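Long-range contacts in FAD:protein FMN transferase (Vibrio cholerae, PDB 6NXJ), which probably transfers the FMN moiety of FAD to a threonine hydroxyl of a target flavoprotein, forming a covalent flavin link and releasing AMP, with magnesium as cofactor: residues A[68-73]-A[141-146]; A[278-283]-A[296-301]; A[194-199]-A[214-219]; A[80-85]-A[135-140]; A[20-25]-A[176-181]. The protein carries 1 engineered substitution. All coordinates share one frame; numbering follows the deposited sequence. Where two conformers were deposited one is given.

Interaction 1 of 5, residues A[68-73]-A[141-146]; sequences SEPFAV and TLSKDI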
# COMPACT_ATOMS: atom_id res chain seq x y z
N SER A 68 21.97 -14.59 9.98
CA SER A 68 21.92 -13.18 10.42
C SER A 68 22.96 -12.32 9.71
O SER A 68 23.04 -11.16 10.07
CB SER A 68 22.08 -13.05 11.90
OG SER A 68 23.28 -13.68 12.33
N GLU A 69 23.74 -12.84 8.75
CA GLU A 69 24.71 -11.99 8.01
C GLU A 69 23.92 -11.03 7.11
O GLU A 69 22.90 -11.42 6.52
CB GLU A 69 25.76 -12.83 7.26
CG GLU A 69 26.87 -13.42 8.16
CD GLU A 69 27.88 -12.41 8.71
OE1 GLU A 69 28.70 -11.88 7.91
OE2 GLU A 69 27.83 -12.14 9.93
N PRO A 70 24.35 -9.74 7.05
CA PRO A 70 23.73 -8.74 6.18
C PRO A 70 23.53 -9.26 4.76
O PRO A 70 24.39 -9.96 4.23
CB PRO A 70 24.69 -7.54 6.20
CG PRO A 70 25.46 -7.67 7.54
CD PRO A 70 25.45 -9.16 7.85
N PHE A 71 22.34 -8.99 4.21
CA PHE A 71 21.96 -9.47 2.86
C PHE A 71 21.78 -8.23 1.97
O PHE A 71 20.96 -7.34 2.27
CB PHE A 71 20.74 -10.38 2.99
CG PHE A 71 20.20 -10.91 1.70
CD1 PHE A 71 20.53 -12.19 1.27
CD2 PHE A 71 19.35 -10.14 0.91
CE1 PHE A 71 20.03 -12.69 0.07
CE2 PHE A 71 18.86 -10.64 -0.29
CZ PHE A 71 19.20 -11.91 -0.70
N ALA A 72 22.63 -8.12 0.94
CA ALA A 72 22.72 -6.94 0.06
C ALA A 72 21.45 -6.87 -0.80
O ALA A 72 21.03 -7.93 -1.37
CB ALA A 72 23.99 -7.03 -0.79
N VAL A 73 20.85 -5.68 -0.90
CA VAL A 73 19.65 -5.42 -1.73
C VAL A 73 19.87 -4.14 -2.53
O VAL A 73 20.74 -3.30 -2.17
CB VAL A 73 18.38 -5.32 -0.87
CG1 VAL A 73 18.03 -6.66 -0.21
CG2 VAL A 73 18.49 -4.20 0.14
N THR A 141 21.79 -2.98 2.99
CA THR A 141 21.70 -4.39 3.48
C THR A 141 20.57 -4.55 4.50
O THR A 141 20.27 -3.60 5.29
CB THR A 141 23.01 -4.96 4.05
OG1 THR A 141 23.30 -4.41 5.35
CG2 THR A 141 24.20 -4.80 3.13
N LEU A 142 20.01 -5.75 4.50
CA LEU A 142 19.00 -6.16 5.50
C LEU A 142 19.59 -7.28 6.35
O LEU A 142 20.35 -8.06 5.81
CB LEU A 142 17.76 -6.68 4.75
CG LEU A 142 17.20 -5.76 3.68
CD1 LEU A 142 15.98 -6.40 3.07
CD2 LEU A 142 16.89 -4.37 4.25
N SER A 143 19.15 -7.41 7.59
CA SER A 143 19.56 -8.48 8.51
C SER A 143 18.34 -8.97 9.27
O SER A 143 17.50 -8.12 9.64
CB SER A 143 20.66 -8.01 9.43
OG SER A 143 21.84 -7.80 8.65
N LYS A 144 18.26 -10.29 9.42
CA LYS A 144 17.21 -10.96 10.23
C LYS A 144 17.91 -11.73 11.35
O LYS A 144 18.90 -12.42 11.07
CB LYS A 144 16.37 -11.88 9.35
CG LYS A 144 17.14 -12.74 8.37
CD LYS A 144 16.36 -13.96 7.93
CE LYS A 144 15.53 -13.76 6.70
NZ LYS A 144 14.78 -15.01 6.39
N ASP A 145 17.42 -11.58 12.57
CA ASP A 145 18.03 -12.23 13.75
C ASP A 145 17.31 -13.55 14.00
O ASP A 145 17.72 -14.21 14.93
CB ASP A 145 18.16 -11.24 14.92
CG ASP A 145 16.88 -10.96 15.68
OD1 ASP A 145 15.86 -11.60 15.36
OD2 ASP A 145 16.93 -10.10 16.58
N ILE A 146 16.34 -13.98 13.17
CA ILE A 146 15.79 -15.36 13.23
C ILE A 146 15.68 -15.86 11.81
O ILE A 146 15.31 -15.10 10.92
CB ILE A 146 14.43 -15.46 13.98
CG1 ILE A 146 13.34 -14.54 13.39
CG2 ILE A 146 14.62 -15.21 15.47
CD1 ILE A 146 11.95 -14.83 13.92
O HOH W 1 20.08 -11.73 7.68
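The ring of Phe71 turns away from Leu142; on this side only its CB comes close, 3.7 Å from Leu142 O. The two rings, Phe71 and His65, meet with planes at about 50°. CG sits anti to the backbone N (chi1 179°), which swings the ring off the strand pair. The Pro70 ring lies alongside the other strand: its CB is 3.5 Å from Thr141 OG1 and its CG 3.8 Å from Ser143 OG. That threonine hydroxyl is hydrogen-bonded to Glu138 O.

Phe71 and Leu142 form an antiparallel hydrogen-bonded pair. Phe71 N gives to Leu142 O at 2.7 Å, and Leu142 N returns the bond to Phe71 O. Regular bonding stops after this pair. A water gives to Glu69 O and accepts from Lys144 N, and Ser68 CA still lies 3.2 Å from Lys144 O. Val73 CG1 touches Leu142 CD1 at 3.9 Å, and these side chains cross at about a right angle. Lys144 NZ reaches the carbonyls of Asn63, His65, Pro147 and Leu149, with a cation-pi contact to Phe62.

Strand 71-72 edges a small three-stranded sheet, with 141-144 in the middle and 135-137 beyond. Helices 58-64 and 75-90 pack on Leu142 and Val73.

Interaction 2 of 5, residues A[278-283]-A[296-301]; sequences MGEERG and MIVKTD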
# COMPACT_ATOMS: atom_id res chain seq x y z
N MET A 278 -4.83 0.37 13.47
CA MET A 278 -4.96 1.10 14.76
C MET A 278 -6.43 1.28 15.15
O MET A 278 -6.70 1.33 16.35
CB MET A 278 -4.32 2.49 14.67
CG MET A 278 -2.85 2.43 14.42
SD MET A 278 -2.08 4.04 14.47
CE MET A 278 -1.74 4.16 16.23
N GLY A 279 -7.34 1.43 14.19
CA GLY A 279 -8.77 1.72 14.47
C GLY A 279 -9.01 3.21 14.57
O GLY A 279 -8.03 3.97 14.51
N GLU A 280 -10.26 3.67 14.69
CA GLU A 280 -10.54 5.12 14.45
C GLU A 280 -10.03 5.98 15.63
O GLU A 280 -9.59 7.11 15.38
CB GLU A 280 -12.01 5.43 14.17
CG GLU A 280 -12.96 5.16 15.31
CD GLU A 280 -13.53 3.76 15.28
OE1 GLU A 280 -12.83 2.85 14.74
OE2 GLU A 280 -14.67 3.56 15.78
N GLU A 281 -10.14 5.53 16.87
CA GLU A 281 -9.78 6.41 18.01
C GLU A 281 -8.28 6.70 17.94
O GLU A 281 -7.92 7.90 17.88
CB GLU A 281 -10.22 5.80 19.34
CG GLU A 281 -10.02 6.74 20.50
CD GLU A 281 -10.39 6.14 21.85
OE1 GLU A 281 -10.84 4.98 21.88
OE2 GLU A 281 -10.24 6.84 22.86
N ARG A 282 -7.43 5.67 17.86
CA ARG A 282 -5.96 5.85 17.94
C ARG A 282 -5.44 6.31 16.58
O ARG A 282 -4.56 7.19 16.56
CB ARG A 282 -5.23 4.60 18.43
CG ARG A 282 -5.49 4.30 19.91
CD ARG A 282 -4.96 2.94 20.31
NE ARG A 282 -3.53 2.83 20.03
CZ ARG A 282 -2.93 1.86 19.33
NH1 ARG A 282 -3.61 0.84 18.81
NH2 ARG A 282 -1.62 1.91 19.16
N GLY A 283 -6.01 5.79 15.49
CA GLY A 283 -5.65 6.18 14.12
C GLY A 283 -5.91 7.65 13.86
O GLY A 283 -5.04 8.31 13.24
N MET A 296 -11.71 8.18 7.33
CA MET A 296 -12.14 6.83 7.80
C MET A 296 -13.67 6.69 7.70
O MET A 296 -14.41 7.59 8.21
CB MET A 296 -11.78 6.56 9.26
CG MET A 296 -10.30 6.44 9.48
SD MET A 296 -9.96 5.44 10.93
CE MET A 296 -8.27 5.96 11.21
N ILE A 297 -14.11 5.58 7.11
CA ILE A 297 -15.53 5.14 7.19
C ILE A 297 -15.58 4.02 8.23
O ILE A 297 -14.80 3.05 8.10
CB ILE A 297 -16.08 4.64 5.84
CG1 ILE A 297 -15.75 5.56 4.66
CG2 ILE A 297 -17.57 4.39 5.96
CD1 ILE A 297 -16.44 6.89 4.71
N VAL A 298 -16.49 4.16 9.18
CA VAL A 298 -16.69 3.23 10.30
C VAL A 298 -18.15 2.79 10.28
O VAL A 298 -19.04 3.66 10.17
CB VAL A 298 -16.34 3.89 11.64
CG1 VAL A 298 -16.56 2.94 12.81
CG2 VAL A 298 -14.92 4.44 11.60
N LYS A 299 -18.37 1.51 10.54
CA LYS A 299 -19.71 0.92 10.67
C LYS A 299 -20.21 1.11 12.11
O LYS A 299 -19.48 0.77 13.03
CB LYS A 299 -19.66 -0.55 10.22
CG LYS A 299 -21.01 -1.25 10.33
CD LYS A 299 -21.29 -2.24 9.24
CE LYS A 299 -22.75 -2.63 9.21
NZ LYS A 299 -22.89 -4.02 8.71
N THR A 300 -21.44 1.59 12.27
CA THR A 300 -22.17 1.71 13.56
C THR A 300 -23.48 0.91 13.46
O THR A 300 -23.76 0.35 12.39
CB THR A 300 -22.41 3.19 13.91
OG1 THR A 300 -23.48 3.72 13.12
CG2 THR A 300 -21.16 4.02 13.72
N ASP A 301 -24.28 0.87 14.53
CA ASP A 301 -25.52 0.06 14.55
C ASP A 301 -26.57 0.74 13.67
O ASP A 301 -27.45 0.04 13.12
CB ASP A 301 -25.99 -0.12 15.99
CG ASP A 301 -25.19 -1.17 16.72
OD1 ASP A 301 -24.12 -1.57 16.19
OD2 ASP A 301 -25.65 -1.60 17.78
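Gly279 O accepts the amide of Gly283, with N to O at 2.9 Å, and the methyl CE of Met296 rests beside the same oxygen. The bond belongs to the first turn of helix 280-289. Gly279 is its N-cap residue and directly follows helix 265-278, with a positive phi of 88°.

Met296 reaches from strand 294-299 to the helix. Its extended chain lays the thioether along the helix start, with SD on Glu280 and CE further on. SD touches Glu280 CA at 3.6 Å and also lies near its CB. CE rests against Gly279 O and Gly283 CA, 3.9 Å from each. Gly283 has no side chain, and this lets the methyl come so near the helix backbone.

The CG of Glu280 lies between the backbone N and the carbonyl carbon (chi1 65°), and a second bend at chi2 carries the carboxylate across Val298. OE2 is 3.6 Å from Val298 CG1, while CG2 of that valine faces Glu280 CD at 4.0 Å. The two chains cross at about a right angle. Val255 of strand 255-262 also touches Glu280, and Val258 of that strand touches Met296.

No hydrogen bond joins helix and strand here. The helix start is seated on the sheet by the thioether and by the carboxylate lying against the valine methyls. The negative Glu280 in the first turn would probably suit the helix dipole.

Interaction 3 of 5, residues A[194-199]-A[214-219]; sequences GVPWRI and IIEPGD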
# COMPACT_ATOMS: atom_id res chain seq x y z
N GLY A 194 -8.49 20.70 -18.45
CA GLY A 194 -7.74 21.79 -17.81
C GLY A 194 -8.15 22.00 -16.36
O GLY A 194 -7.75 23.03 -15.81
N VAL A 195 -8.81 21.02 -15.73
CA VAL A 195 -9.17 21.05 -14.29
C VAL A 195 -8.31 20.02 -13.54
O VAL A 195 -7.71 19.13 -14.15
CB VAL A 195 -10.67 20.79 -14.09
CG1 VAL A 195 -11.51 21.83 -14.82
CG2 VAL A 195 -11.06 19.38 -14.52
N PRO A 196 -8.20 20.16 -12.19
CA PRO A 196 -7.43 19.22 -11.38
C PRO A 196 -8.01 17.79 -11.49
O PRO A 196 -9.22 17.68 -11.52
CB PRO A 196 -7.57 19.76 -9.94
CG PRO A 196 -7.89 21.22 -10.14
CD PRO A 196 -8.74 21.26 -11.39
N TRP A 197 -7.15 16.78 -11.63
CA TRP A 197 -7.57 15.36 -11.79
C TRP A 197 -8.62 14.97 -10.73
O TRP A 197 -8.51 15.40 -9.54
CB TRP A 197 -6.36 14.44 -11.73
CG TRP A 197 -5.38 14.63 -12.84
CD1 TRP A 197 -4.27 15.44 -12.85
CD2 TRP A 197 -5.44 14.00 -14.13
NE1 TRP A 197 -3.63 15.34 -14.06
CE2 TRP A 197 -4.34 14.48 -14.86
CE3 TRP A 197 -6.35 13.13 -14.73
CZ2 TRP A 197 -4.09 14.03 -16.15
CZ3 TRP A 197 -6.10 12.70 -16.01
CH2 TRP A 197 -4.99 13.16 -16.72
N ARG A 198 -9.64 14.22 -11.14
CA ARG A 198 -10.83 13.96 -10.30
C ARG A 198 -10.79 12.52 -9.77
O ARG A 198 -10.65 11.63 -10.61
CB ARG A 198 -12.09 14.23 -11.11
CG ARG A 198 -12.38 15.71 -11.28
CD ARG A 198 -13.03 16.01 -12.62
NE ARG A 198 -14.29 15.29 -12.79
CZ ARG A 198 -15.45 15.66 -12.22
NH1 ARG A 198 -15.49 16.73 -11.44
NH2 ARG A 198 -16.54 14.94 -12.41
N ILE A 199 -10.98 12.34 -8.47
CA ILE A 199 -10.98 11.02 -7.78
C ILE A 199 -12.33 10.88 -7.09
O ILE A 199 -12.83 11.88 -6.53
CB ILE A 199 -9.82 10.95 -6.76
CG1 ILE A 199 -8.45 11.22 -7.38
CG2 ILE A 199 -9.83 9.65 -5.98
CD1 ILE A 199 -8.08 10.36 -8.53
N ILE A 214 -16.82 13.12 -5.48
CA ILE A 214 -15.63 13.43 -6.32
C ILE A 214 -14.81 14.53 -5.64
O ILE A 214 -15.40 15.54 -5.28
CB ILE A 214 -16.08 13.82 -7.74
CG1 ILE A 214 -16.59 12.58 -8.49
CG2 ILE A 214 -14.95 14.51 -8.49
CD1 ILE A 214 -17.36 12.92 -9.74
N ILE A 215 -13.52 14.30 -5.42
CA ILE A 215 -12.57 15.32 -4.87
C ILE A 215 -11.43 15.55 -5.88
O ILE A 215 -11.29 14.75 -6.86
CB ILE A 215 -12.03 14.92 -3.48
CG1 ILE A 215 -11.18 13.65 -3.56
CG2 ILE A 215 -13.16 14.81 -2.48
CD1 ILE A 215 -10.43 13.31 -2.29
N GLU A 216 -10.67 16.61 -5.61
CA GLU A 216 -9.53 17.13 -6.40
C GLU A 216 -8.33 17.21 -5.46
O GLU A 216 -8.13 18.23 -4.83
CB GLU A 216 -9.85 18.52 -6.95
CG GLU A 216 -10.87 18.54 -8.08
CD GLU A 216 -11.19 19.93 -8.64
OE1 GLU A 216 -10.85 20.93 -8.00
OE2 GLU A 216 -11.77 20.01 -9.73
N PRO A 217 -7.53 16.13 -5.28
CA PRO A 217 -6.42 16.20 -4.33
C PRO A 217 -5.33 17.21 -4.71
O PRO A 217 -4.60 17.58 -3.82
CB PRO A 217 -5.88 14.77 -4.30
CG PRO A 217 -7.01 13.91 -4.84
CD PRO A 217 -7.70 14.79 -5.85
N GLY A 218 -5.26 17.68 -5.97
CA GLY A 218 -4.16 18.53 -6.45
C GLY A 218 -2.92 17.68 -6.71
O GLY A 218 -3.07 16.59 -7.28
N ASP A 219 -1.74 18.12 -6.30
CA ASP A 219 -0.47 17.38 -6.54
C ASP A 219 -0.20 16.52 -5.30
O ASP A 219 0.32 17.03 -4.29
CB ASP A 219 0.66 18.33 -6.91
CG ASP A 219 0.47 19.05 -8.25
OD1 ASP A 219 -0.48 18.74 -8.99
OD2 ASP A 219 1.34 19.88 -8.56
O HOH W 2 -4.24 16.92 -9.80
O HOH W 3 -6.66 16.90 -8.29
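Ile199 and Ile215 hold the contact as an antiparallel hydrogen-bonded pair. Ile199 N gives to Ile215 O at 2.9 Å, and Ile215 N gives to Ile199 O at 2.8 Å.

Side chains lie around this pair. Ile214 CG2 sits over one face of the Arg198 guanidinium, offset toward its rim and 3.7 Å from NH1, and CD1 touches NH2 at 3.4 Å. Bends at chi2 and chi3 fold the arginine back to meet it. Ile199 CG1 lies across the Pro217 ring, 4.0 Å from its CD. Further along, the extended chain of Glu216 lies across the Pro196 ring, with OE1 3.7 Å from Pro196 CG.

Where the two backbones part, water bridges them. One water gives to Trp197 O at 2.7 Å and accepts from Gly218 N. Outside, Leu187 of strand 184-188 packs on Trp197, Ile199 and Pro217, and the Trp197 indole NE1 makes a weak hydrogen bond to Lys188 O.

The bonded pair closes the open end of the two-stranded sheet, where 199-203 starts and 211-215 finishes. The guanidinium and carboxylate here meet apolar carbons of Ile214 and Pro196. Arg198 NH1 and Glu216 OE2, 5.2 Å apart, are too distant for a salt bridge, and any attraction is probably weak.

Interaction 4 of 5, residues A[80-85]-A[135-140]; sequences VVKEAI and LTIEGN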
# COMPACT_ATOMS: atom_id res chain seq x y z
N VAL A 80 12.20 1.07 0.51
CA VAL A 80 10.83 0.61 0.85
C VAL A 80 10.85 -0.01 2.25
O VAL A 80 9.95 0.29 3.08
CB VAL A 80 10.29 -0.36 -0.23
CG1 VAL A 80 8.95 -0.90 0.16
CG2 VAL A 80 10.20 0.35 -1.56
N VAL A 81 11.87 -0.79 2.57
CA VAL A 81 11.98 -1.40 3.92
C VAL A 81 12.21 -0.29 4.95
O VAL A 81 11.62 -0.32 6.04
CB VAL A 81 13.06 -2.48 3.94
CG1 VAL A 81 13.24 -3.03 5.35
CG2 VAL A 81 12.72 -3.62 2.98
N LYS A 82 13.05 0.68 4.63
CA LYS A 82 13.35 1.77 5.57
C LYS A 82 12.03 2.48 5.89
O LYS A 82 11.75 2.72 7.10
CB LYS A 82 14.41 2.67 4.95
CG LYS A 82 14.88 3.74 5.92
CD LYS A 82 16.00 4.61 5.40
CE LYS A 82 16.18 5.81 6.30
NZ LYS A 82 17.57 6.35 6.25
N GLU A 83 11.21 2.76 4.86
CA GLU A 83 9.91 3.46 5.07
C GLU A 83 8.94 2.59 5.88
O GLU A 83 8.28 3.12 6.78
CB GLU A 83 9.36 3.97 3.74
CG GLU A 83 8.00 4.67 3.86
CD GLU A 83 8.04 6.04 4.52
OE1 GLU A 83 9.13 6.48 4.93
OE2 GLU A 83 6.96 6.67 4.62
N ALA A 84 8.86 1.28 5.64
CA ALA A 84 8.02 0.36 6.45
C ALA A 84 8.41 0.40 7.93
O ALA A 84 7.50 0.36 8.78
CB ALA A 84 8.10 -1.04 5.92
N ILE A 85 9.70 0.46 8.26
CA ILE A 85 10.17 0.59 9.68
C ILE A 85 9.72 1.94 10.27
O ILE A 85 9.20 1.98 11.41
CB ILE A 85 11.70 0.37 9.76
CG1 ILE A 85 12.05 -1.08 9.43
CG2 ILE A 85 12.26 0.78 11.13
CD1 ILE A 85 13.49 -1.32 9.05
N LEU A 135 14.22 -7.35 12.49
CA LEU A 135 14.72 -6.75 11.21
C LEU A 135 15.50 -5.47 11.51
O LEU A 135 14.95 -4.57 12.17
CB LEU A 135 13.53 -6.44 10.29
CG LEU A 135 13.86 -5.91 8.89
CD1 LEU A 135 14.40 -7.00 7.99
CD2 LEU A 135 12.60 -5.35 8.25
N THR A 136 16.69 -5.34 10.91
CA THR A 136 17.58 -4.16 11.02
C THR A 136 18.16 -3.90 9.63
O THR A 136 18.24 -4.83 8.82
CB THR A 136 18.73 -4.38 12.03
OG1 THR A 136 19.48 -5.53 11.65
CG2 THR A 136 18.26 -4.59 13.46
N ILE A 137 18.61 -2.69 9.38
CA ILE A 137 19.19 -2.33 8.06
C ILE A 137 20.53 -1.61 8.30
O ILE A 137 20.70 -0.95 9.36
CB ILE A 137 18.20 -1.47 7.26
CG1 ILE A 137 17.85 -0.17 7.99
CG2 ILE A 137 16.95 -2.27 6.91
CD1 ILE A 137 17.08 0.83 7.13
N GLU A 138 21.42 -1.68 7.33
CA GLU A 138 22.73 -0.99 7.40
C GLU A 138 23.22 -0.80 5.98
O GLU A 138 23.47 -1.82 5.29
CB GLU A 138 23.68 -1.85 8.24
CG GLU A 138 24.90 -1.08 8.69
CD GLU A 138 25.93 -1.94 9.40
OE1 GLU A 138 25.79 -3.19 9.39
OE2 GLU A 138 26.89 -1.37 9.95
N GLY A 139 23.34 0.45 5.54
CA GLY A 139 23.59 0.76 4.12
C GLY A 139 22.56 0.07 3.25
O GLY A 139 21.39 0.07 3.64
N ASN A 140 22.96 -0.51 2.13
CA ASN A 140 22.06 -1.26 1.21
C ASN A 140 21.97 -2.72 1.69
O ASN A 140 22.14 -3.62 0.83
CB ASN A 140 22.50 -1.10 -0.25
CG ASN A 140 22.05 0.22 -0.85
OD1 ASN A 140 21.41 1.03 -0.18
ND2 ASN A 140 22.31 0.43 -2.13
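Val81 holds CG1 anti to its backbone nitrogen (chi1 176°), and this aims the methyl at Leu135 and Ile137. In Ile137 CG1 stands between the backbone N and the carbonyl carbon (chi1 60°). This spreads its two branches, CG2 to Val81 and Ile85, CD1 to Lys82. Val81 CG1 meets Leu135 CD2 at 3.8 Å and Ile137 CG2 at 4.1 Å.

Ile85, one turn further along the helix, brings the end of its chain to the same two residues. Its CD1 is 4.2 Å from Leu135 CD2 and 4.2 Å from Ile137 CG2. Val81 and Ile85 both run past Ile137 in the opposite sense to it, so methyls interleave. The other branch of Ile137 puts CD1 on the aliphatic part of Lys82, 3.8 Å from CG. The lysine chain is extended and carries its amine off beyond the contact.

Leu142 of the neighbouring strand touches both Val81 and Ile137. Another side of the helix uses Val80 against Leu153, Ile156 and Met266.

No polar bond is made across. The axis of helix segment 80-85 lies at 125° to that of strand 135-137, 9.7 Å away. This is a helix packed on an antiparallel sheet, as in alpha+beta folds: helix 75-90 helps cover the face bearing Leu135, Ile137 and Leu142.

Interaction 5 of 5, residues A[20-25]-A[176-181]; sequences NIKYIQ and NYMVEI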
# COMPACT_ATOMS: atom_id res chain seq x y z
N ASN A 20 -3.01 1.85 -14.82
CA ASN A 20 -3.65 2.83 -15.72
C ASN A 20 -2.90 4.15 -15.55
O ASN A 20 -2.87 4.67 -14.41
CB ASN A 20 -5.12 2.98 -15.40
CG ASN A 20 -5.84 1.73 -15.82
OD1 ASN A 20 -5.96 1.46 -17.02
ND2 ASN A 20 -6.24 0.93 -14.85
N ILE A 21 -2.25 4.59 -16.62
CA ILE A 21 -1.53 5.89 -16.67
C ILE A 21 -2.26 6.79 -17.68
O ILE A 21 -2.47 6.36 -18.82
CB ILE A 21 -0.05 5.66 -16.97
CG1 ILE A 21 0.61 4.89 -15.82
CG2 ILE A 21 0.67 6.97 -17.24
CD1 ILE A 21 1.83 4.14 -16.23
N LYS A 22 -2.64 7.98 -17.24
CA LYS A 22 -3.17 9.03 -18.13
C LYS A 22 -2.21 10.23 -18.07
O LYS A 22 -1.72 10.55 -17.00
CB LYS A 22 -4.61 9.42 -17.73
CG LYS A 22 -5.68 8.40 -18.09
CD LYS A 22 -7.06 8.83 -17.71
CE LYS A 22 -8.01 7.65 -17.83
NZ LYS A 22 -9.42 8.06 -17.69
N TYR A 23 -1.93 10.85 -19.20
CA TYR A 23 -1.07 12.06 -19.23
C TYR A 23 -1.46 12.90 -20.43
O TYR A 23 -2.10 12.39 -21.41
CB TYR A 23 0.42 11.70 -19.15
CG TYR A 23 0.99 11.06 -20.39
CD1 TYR A 23 1.01 9.68 -20.55
CD2 TYR A 23 1.47 11.82 -21.44
CE1 TYR A 23 1.52 9.07 -21.69
CE2 TYR A 23 1.98 11.23 -22.58
CZ TYR A 23 2.03 9.86 -22.71
OH TYR A 23 2.49 9.27 -23.87
N ILE A 24 -1.15 14.18 -20.32
CA ILE A 24 -1.43 15.19 -21.36
C ILE A 24 -0.17 15.35 -22.20
O ILE A 24 0.86 15.74 -21.63
CB ILE A 24 -1.88 16.50 -20.73
CG1 ILE A 24 -3.00 16.29 -19.70
CG2 ILE A 24 -2.28 17.45 -21.85
CD1 ILE A 24 -4.19 15.50 -20.20
N GLN A 25 -0.26 14.98 -23.47
CA GLN A 25 0.79 15.18 -24.49
C GLN A 25 1.21 16.66 -24.55
O GLN A 25 0.37 17.57 -24.33
CB GLN A 25 0.26 14.76 -25.85
CG GLN A 25 1.29 14.84 -26.95
CD GLN A 25 2.31 13.73 -26.87
OE1 GLN A 25 2.26 12.88 -25.99
NE2 GLN A 25 3.20 13.71 -27.84
N ASN A 176 1.57 16.72 -16.21
CA ASN A 176 0.10 16.53 -16.09
C ASN A 176 -0.18 15.04 -16.26
O ASN A 176 -0.16 14.56 -17.42
CB ASN A 176 -0.65 17.37 -17.12
CG ASN A 176 -0.32 18.84 -17.01
OD1 ASN A 176 -0.90 19.55 -16.16
ND2 ASN A 176 0.61 19.28 -17.86
N TYR A 177 -0.40 14.34 -15.15
CA TYR A 177 -0.53 12.86 -15.17
C TYR A 177 -1.42 12.38 -14.02
O TYR A 177 -1.59 13.05 -12.97
CB TYR A 177 0.85 12.19 -15.22
CG TYR A 177 1.70 12.39 -13.99
CD1 TYR A 177 1.40 11.74 -12.80
CD2 TYR A 177 2.78 13.25 -14.00
CE1 TYR A 177 2.15 11.95 -11.65
CE2 TYR A 177 3.57 13.43 -12.87
CZ TYR A 177 3.24 12.79 -11.69
OH TYR A 177 3.94 13.05 -10.53
N MET A 178 -2.00 11.20 -14.24
CA MET A 178 -2.52 10.31 -13.17
C MET A 178 -1.87 8.95 -13.34
O MET A 178 -2.05 8.31 -14.43
CB MET A 178 -4.04 10.16 -13.25
CG MET A 178 -4.56 9.09 -12.32
SD MET A 178 -6.15 8.54 -12.84
CE MET A 178 -5.63 7.29 -14.03
N VAL A 179 -1.18 8.49 -12.29
CA VAL A 179 -0.62 7.12 -12.24
C VAL A 179 -1.43 6.29 -11.25
O VAL A 179 -1.58 6.75 -10.08
CB VAL A 179 0.86 7.16 -11.89
CG1 VAL A 179 1.41 5.76 -11.69
CG2 VAL A 179 1.64 7.91 -12.95
N GLU A 180 -2.00 5.18 -11.72
CA GLU A 180 -2.80 4.28 -10.86
C GLU A 180 -2.32 2.84 -11.03
O GLU A 180 -2.27 2.36 -12.17
CB GLU A 180 -4.29 4.42 -11.14
CG GLU A 180 -5.15 3.46 -10.34
CD GLU A 180 -5.61 2.23 -11.10
OE1 GLU A 180 -6.11 2.39 -12.25
OE2 GLU A 180 -5.44 1.12 -10.55
N ILE A 181 -1.99 2.19 -9.92
CA ILE A 181 -1.66 0.74 -9.87
C ILE A 181 -2.51 0.12 -8.76
O ILE A 181 -2.32 0.53 -7.59
CB ILE A 181 -0.17 0.52 -9.63
CG1 ILE A 181 0.71 1.29 -10.62
CG2 ILE A 181 0.16 -0.96 -9.61
CD1 ILE A 181 2.18 1.02 -10.36
O HOH W 4 1.78 17.14 -19.62
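Strands 20-24 and 177-181 run antiparallel at 175°, with segment axes 4.6 Å apart at closest; Asn20-Glu180 and Lys22-Met178 are hydrogen-bonded pairs, Ile21-Val179 and Tyr23-Tyr177 non-hydrogen-bonded ones. Bonds run both ways in the first two: Asn20 N to Glu180 O is 2.8 Å, and Met178 N to Lys22 O is 2.8 Å. Ile24 N adds a longer one to Asn176 O at 3.1 Å.

Asn20 and Glu180 also join through their side chains, which lie side by side and point the same way. Asn20 ND2 gives to Glu180 OE1 at 3.0 Å, on the syn side of the carboxylate. The amide and carboxylate planes are 34° apart. A bend at chi2 (-101°) brings the glutamate back to its neighbour. Both groups have further partners: Glu180 OE2 takes the amide of Gly183, and Asn20 OD1 is held by His9 and Ser11. These bonds hold both end groups in place.

Tyr23 and Tyr177 meet only at CB, 4.0 Å apart, and their rings lead away from each other. At the far end Ile24 CG1 lies 3.7 Å from Asn176 CB. A water links Ile24 O to Asn176 ND2, while Asn176 OD1 accepts from Leu190 N.

The two strands are neighbours in the large antiparallel sheet, between 7-14 and 184-188. Helix 32-50 packs on Ile21 and Tyr23, and helix 157-171 on Ile21, Tyr177 and Val179.

Interactions 1 and 4 are the close pair, with centres 10 Å apart. They share the three-stranded sheet, and Val73 N to Asn140 O and Ser143 N to Thr136 O probably bond between them. Interaction 4 falls within the chain span that interaction 1 closes, and both fall within that of interaction 5. Interaction 3, on the two-stranded pair, follows, then interaction 2. Interactions 3 and 5 also touch, 12 Å between centres, through Trp197 against residues 176-178 and Lys22. Interactions 2 and 5 reach the same eight-stranded sheet, with centres 32 Å apart. All five are scaffold packing; residues of 2, 4 and 5 come within about 10 to 13 Å of FAD or magnesium.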